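Long-range contacts in N-isopropylammelide isopropylaminohydrolase (PDB 6NBO), which is a zinc-containing member of the amidohydrolase family, whose catalytic domain is built on a TIM-barrel fold: residues H67-H72 with T125-D130; I154-F159 with G181-G186. All coordinates share one frame; numbering follows the deposited sequence.

Interaction 1 (H67-H72 with T125-D130). With ZN (zinc ion), chain B.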
loop_
_atom_site.group_PDB
_atom_site.type_symbol
_atom_site.label_atom_id
_atom_site.label_comp_id
_atom_site.label_asym_id
_atom_site.label_seq_id
_atom_site.Cartn_x
_atom_site.Cartn_y
_atom_site.Cartn_z
ATOM N N HIS A 67 6.419 1.842 5.124
ATOM C CA HIS A 67 7.876 1.964 5.170
ATOM C C HIS A 67 8.345 0.847 6.109
ATOM O O HIS A 67 8.644 1.097 7.276
ATOM C CB HIS A 67 8.323 3.352 5.657
ATOM C CG HIS A 67 7.979 4.475 4.724
ATOM N ND1 HIS A 67 8.849 4.931 3.761
ATOM C CD2 HIS A 67 6.857 5.230 4.605
ATOM C CE1 HIS A 67 8.290 5.932 3.099
ATOM N NE2 HIS A 67 7.075 6.121 3.581
ATOM N N LEU A 68 8.403 -0.387 5.582
ATOM C CA LEU A 68 8.699 -1.544 6.426
ATOM C C LEU A 68 10.110 -1.480 6.989
ATOM O O LEU A 68 10.383 -2.066 8.046
ATOM C CB LEU A 68 8.535 -2.858 5.650
ATOM C CG LEU A 68 7.157 -3.308 5.150
ATOM C CD1 LEU A 68 7.278 -4.591 4.344
ATOM C CD2 LEU A 68 6.175 -3.470 6.292
ATOM N N ASP A 69 11.022 -0.801 6.290
ATOM C CA ASP A 69 12.399 -0.743 6.762
ATOM C C ASP A 69 12.533 0.114 8.017
ATOM O O ASP A 69 13.463 -0.096 8.801
ATOM C CB ASP A 69 13.327 -0.226 5.650
ATOM C CG ASP A 69 12.956 1.180 5.150
ATOM O OD1 ASP A 69 11.744 1.494 5.041
ATOM O OD2 ASP A 69 13.887 1.961 4.848
ATOM N N LYS A 70 11.626 1.073 8.225
ATOM C CA LYS A 70 11.771 2.062 9.293
ATOM C C LYS A 70 11.131 1.636 10.607
ATOM O O LYS A 70 11.428 2.241 11.647
ATOM C CB LYS A 70 11.120 3.397 8.904
ATOM C CG LYS A 70 11.680 4.171 7.713
ATOM C CD LYS A 70 10.783 5.404 7.504
ATOM C CE LYS A 70 11.053 6.150 6.199
ATOM N NZ LYS A 70 12.328 6.923 6.215
ATOM N N THR A 71 10.227 0.658 10.569
ATOM C CA THR A 71 9.346 0.376 11.696
ATOM C C THR A 71 10.120 -0.149 12.893
ATOM O O THR A 71 11.137 -0.836 12.753
ATOM C CB THR A 71 8.273 -0.650 11.308
ATOM O OG1 THR A 71 7.347 -0.800 12.391
ATOM C CG2 THR A 71 8.894 -2.010 10.988
ATOM N N HIS A 72 9.627 0.197 14.085
ATOM C CA HIS A 72 10.093 -0.401 15.331
ATOM C C HIS A 72 9.132 -1.469 15.842
ATOM O O HIS A 72 9.159 -1.810 17.033
ATOM C CB HIS A 72 10.308 0.678 16.393
ATOM C CG HIS A 72 11.439 1.607 16.079
ATOM N ND1 HIS A 72 12.210 2.199 17.057
ATOM C CD2 HIS A 72 11.935 2.043 14.894
ATOM C CE1 HIS A 72 13.128 2.963 16.490
ATOM N NE2 HIS A 72 12.982 2.888 15.178
ATOM N N THR A 125 5.801 -1.278 -0.182
ATOM C CA THR A 125 6.616 -0.588 0.801
ATOM C C THR A 125 7.673 0.239 0.097
ATOM O O THR A 125 8.257 -0.181 -0.907
ATOM C CB THR A 125 7.300 -1.542 1.794
ATOM O OG1 THR A 125 8.000 -0.768 2.783
ATOM C CG2 THR A 125 8.300 -2.470 1.084
ATOM N N HIS A 126 7.881 1.431 0.613
ATOM C CA HIS A 126 9.053 2.206 0.270
ATOM C C HIS A 126 10.192 1.753 1.169
ATOM O O HIS A 126 9.968 1.274 2.281
ATOM C CB HIS A 126 8.745 3.696 0.429
ATOM C CG HIS A 126 7.606 4.144 -0.446
ATOM N ND1 HIS A 126 7.778 4.986 -1.522
ATOM C CD2 HIS A 126 6.289 3.825 -0.427
ATOM C CE1 HIS A 126 6.618 5.172 -2.129
ATOM N NE2 HIS A 126 5.695 4.481 -1.483
ATOM N N VAL A 127 11.412 1.830 0.649
ATOM C CA VAL A 127 12.605 1.457 1.405
ATOM C C VAL A 127 13.644 2.536 1.160
ATOM O O VAL A 127 13.884 2.909 0.009
ATOM C CB VAL A 127 13.155 0.080 0.986
ATOM C CG1 VAL A 127 14.433 -0.231 1.760
ATOM C CG2 VAL A 127 12.106 -1.009 1.211
ATOM N N ASP A 128 14.257 3.039 2.225
ATOM C CA ASP A 128 15.209 4.132 2.065
ATOM C C ASP A 128 16.433 3.639 1.307
ATOM O O ASP A 128 17.016 2.611 1.655
ATOM C CB ASP A 128 15.622 4.688 3.423
ATOM C CG ASP A 128 14.484 5.404 4.135
ATOM O OD1 ASP A 128 13.406 5.588 3.543
ATOM O OD2 ASP A 128 14.676 5.788 5.301
ATOM N N VAL A 129 16.812 4.363 0.259
ATOM C CA VAL A 129 18.012 4.070 -0.518
ATOM C C VAL A 129 18.770 5.387 -0.620
ATOM O O VAL A 129 18.273 6.341 -1.224
ATOM C CB VAL A 129 17.685 3.506 -1.910
ATOM C CG1 VAL A 129 18.955 3.375 -2.774
ATOM C CG2 VAL A 129 16.979 2.159 -1.798
ATOM N N ASP A 130 19.949 5.459 -0.004
ATOM C CA ASP A 130 20.666 6.728 0.088
ATOM C C ASP A 130 22.143 6.440 0.332
ATOM O O ASP A 130 22.531 5.307 0.605
ATOM C CB ASP A 130 20.100 7.599 1.211
ATOM C CG ASP A 130 20.076 6.872 2.555
ATOM O OD1 ASP A 130 21.137 6.360 2.981
ATOM O OD2 ASP A 130 18.996 6.820 3.187
HETATM ZN ZN ZN B . 5.569 7.637 2.849
HETATM O O HOH W 1 11.320 3.913 3.665
#
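Lys70 and Asp128 form the charged link between the two segments. The lysine chain runs extended and bends only at its last torsion (chi4 -73°), which brings NZ to the syn lone pair of Asp128 OD2 at 2.8 Å; the bond from NZ to Asp128 OD1 is weak. Arg97 also pairs with Asp128 OD2, and Glu93 with Lys70, so the bridge belongs to a larger charge network. Asp69, whose CG lies between backbone N and carbonyl carbon (chi1 60°), turns its carboxylate to the strand: Asp128 N meets Asp69 OD2 at 2.9 Å, nearly straight but from above the carboxylate plane. The Asp69 and Asp128 carboxylates stand almost perpendicular, and Arg97, which also pairs with Asp69 OD2, would offset their like charges. Thr125 OG1 is held from two directions: it accepts from Leu68 N at 2.9 Å, again almost linearly, and donates to His126 O. A water lies in the plane of the His67 ring, where it accepts from ND1 at 2.7 Å and donates to Asp69 OD1 and Asp128 OD1. That grip would fix the ring's rotation while His67 NE2 binds one of the two zinc ions at 2.3 Å, together with His65, His218 and Asp304. Apolar contact is modest: His67 CE1 touches His126 CB at 3.5 Å, and Leu68 lies across Thr125. The loop following strand 56-66 is thus fastened to the end of strand 120-128, with Leu68 packed on helix 104-117, Asp69 and Val127 against helix 136-147, and strand 153-159 beyond Thr125 to Asp128.

Interaction 2 (I154-F159 with G181-G186)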
loop_
_atom_site.group_PDB
_atom_site.type_symbol
_atom_site.label_atom_id
_atom_site.label_comp_id
_atom_site.label_asym_id
_atom_site.label_seq_id
_atom_site.Cartn_x
_atom_site.Cartn_y
_atom_site.Cartn_z
ATOM N N ILE A 154 5.084 -8.483 -1.990
ATOM C CA ILE A 154 5.619 -7.205 -1.542
ATOM C C ILE A 154 6.233 -6.499 -2.743
ATOM O O ILE A 154 7.161 -7.029 -3.362
ATOM C CB ILE A 154 6.655 -7.373 -0.411
ATOM C CG1 ILE A 154 6.031 -8.096 0.792
ATOM C CG2 ILE A 154 7.189 -5.994 0.027
ATOM C CD1 ILE A 154 7.025 -8.317 1.973
ATOM N N GLN A 155 5.695 -5.321 -3.081
ATOM C CA GLN A 155 6.321 -4.406 -4.026
ATOM C C GLN A 155 7.246 -3.474 -3.257
ATOM O O GLN A 155 6.880 -2.968 -2.195
ATOM C CB GLN A 155 5.270 -3.582 -4.784
ATOM C CG GLN A 155 4.363 -4.403 -5.700
ATOM C CD GLN A 155 3.255 -3.559 -6.319
ATOM O OE1 GLN A 155 3.044 -2.404 -5.941
ATOM N NE2 GLN A 155 2.545 -4.138 -7.269
ATOM N N ILE A 156 8.443 -3.241 -3.790
ATOM C CA ILE A 156 9.440 -2.401 -3.119
ATOM C C ILE A 156 9.709 -1.160 -3.971
ATOM O O ILE A 156 10.079 -1.281 -5.146
ATOM C CB ILE A 156 10.746 -3.174 -2.868
ATOM C CG1 ILE A 156 10.519 -4.287 -1.825
ATOM C CG2 ILE A 156 11.843 -2.207 -2.423
ATOM C CD1 ILE A 156 11.671 -5.298 -1.745
ATOM N N VAL A 157 9.554 0.021 -3.368
ATOM C CA VAL A 157 9.884 1.297 -3.994
ATOM C C VAL A 157 11.223 1.769 -3.435
ATOM O O VAL A 157 11.352 1.978 -2.223
ATOM C CB VAL A 157 8.803 2.357 -3.724
ATOM C CG1 VAL A 157 9.099 3.617 -4.551
ATOM C CG2 VAL A 157 7.413 1.819 -4.033
ATOM N N ALA A 158 12.209 1.974 -4.308
ATOM C CA ALA A 158 13.519 2.483 -3.886
ATOM C C ALA A 158 13.404 3.982 -3.633
ATOM O O ALA A 158 13.285 4.763 -4.584
ATOM C CB ALA A 158 14.569 2.184 -4.956
ATOM N N PHE A 159 13.459 4.393 -2.361
ATOM C CA PHE A 159 13.059 5.742 -1.944
ATOM C C PHE A 159 14.258 6.568 -1.474
ATOM O O PHE A 159 14.783 6.325 -0.374
ATOM C CB PHE A 159 12.011 5.634 -0.828
ATOM C CG PHE A 159 11.519 6.960 -0.295
ATOM C CD1 PHE A 159 11.063 7.952 -1.159
ATOM C CD2 PHE A 159 11.478 7.197 1.075
ATOM C CE1 PHE A 159 10.601 9.171 -0.671
ATOM C CE2 PHE A 159 11.018 8.410 1.575
ATOM C CZ PHE A 159 10.582 9.404 0.691
ATOM N N GLY A 181 16.565 -5.561 -7.264
ATOM C CA GLY A 181 15.292 -6.158 -6.932
ATOM C C GLY A 181 14.196 -5.195 -6.532
ATOM O O GLY A 181 13.040 -5.609 -6.407
ATOM N N ALA A 182 14.520 -3.919 -6.316
ATOM C CA ALA A 182 13.458 -2.947 -6.107
ATOM C C ALA A 182 12.582 -2.908 -7.354
ATOM O O ALA A 182 13.079 -2.967 -8.483
ATOM C CB ALA A 182 14.028 -1.557 -5.800
ATOM N N ASP A 183 11.266 -2.851 -7.146
ATOM C CA ASP A 183 10.333 -2.909 -8.270
ATOM C C ASP A 183 10.109 -1.545 -8.904
ATOM O O ASP A 183 9.952 -1.446 -10.130
ATOM C CB ASP A 183 9.006 -3.478 -7.800
ATOM C CG ASP A 183 9.189 -4.812 -7.162
ATOM O OD1 ASP A 183 9.582 -5.728 -7.889
ATOM O OD2 ASP A 183 9.049 -4.909 -5.933
ATOM N N LEU A 184 10.075 -0.503 -8.087
ATOM C CA LEU A 184 9.636 0.819 -8.512
ATOM C C LEU A 184 10.643 1.849 -8.042
ATOM O O LEU A 184 11.338 1.645 -7.042
ATOM C CB LEU A 184 8.251 1.167 -7.929
ATOM C CG LEU A 184 7.105 0.269 -8.394
ATOM C CD1 LEU A 184 5.917 0.415 -7.471
ATOM C CD2 LEU A 184 6.714 0.631 -9.811
ATOM N N LEU A 185 10.711 2.967 -8.758
ATOM C CA LEU A 185 11.567 4.066 -8.344
ATOM C C LEU A 185 10.749 5.062 -7.534
ATOM O O LEU A 185 9.641 5.431 -7.932
ATOM C CB LEU A 185 12.195 4.749 -9.561
ATOM C CG LEU A 185 13.269 5.786 -9.231
ATOM C CD1 LEU A 185 14.384 5.141 -8.402
ATOM C CD2 LEU A 185 13.826 6.394 -10.519
ATOM N N GLY A 186 11.297 5.503 -6.403
ATOM C CA GLY A 186 10.684 6.539 -5.607
ATOM C C GLY A 186 11.398 7.877 -5.747
ATOM O O GLY A 186 12.354 8.037 -6.496
#
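Strand 154-159 and the strand beginning at Leu184 run parallel, their short axes 4.3 Å apart at closest and inclined by 35°, with Val157 paired to Leu184 and Ala158 to Leu185. Ile156 O accepts from both Asp183 N and Leu184 N, Ala158 N donates to Leu184 O at 2.9 Å, and Gly186 N returns a bond to Ala158 O. Asp183 extends the ladder with its side chain: CG lies beside its own backbone N (chi1 -56°), and OD2 receives Ile156 N at 2.8 Å through its anti lone pair. Main chain and carboxylate of Asp183 therefore grip Ile156 on both its C=O and its N-H, while Arg145 forms a salt bridge with the same OD2. On one face of the sheet Val157 CG2 meets Leu184 CD1 at 4.0 Å, the two side chains lying aslant, and Val157 CG1 presses on Gly186 N at 3.4 Å. This valine branch and Ala158 O come so close to Gly186 that a side chain there would collide with both. On the other face Ala158 CB touches Ala182 CB at 3.9 Å, and Ile156 CG2 reaches the same methyl at 4.1 Å. Gly181, with positive phi, ends helix 170-180 in a Schellman motif, and the chain then turns through Ala182 and Asp183 into the new strand. Ala158 and Leu185 pack against that helix, completing the beta-alpha-beta unit of strand 153-159, helix 170-180 and strand 184-188, the repeating element of a TIM barrel.

Overall arrangement
The two contacts follow one another along the chain, interaction 1 closing before interaction 2 opens, and their centres lie about 10 Å apart. They meet where strands 120-128 and 153-159 run side by side: Thr125 O with Val157 N, and Val127 O with Phe159 N, are probable hydrogen bonds, while Phe159 packs on Asp128 and Val157 on His126. Strands 56-66, 120-128, 153-159 and 184-188 succeed one another in the barrel wall in chain order. Interaction 1 lies at the zinc site, whereas interaction 2 continues the wall and reaches that site through Phe159, whose ring stacks on the zinc ligand His218.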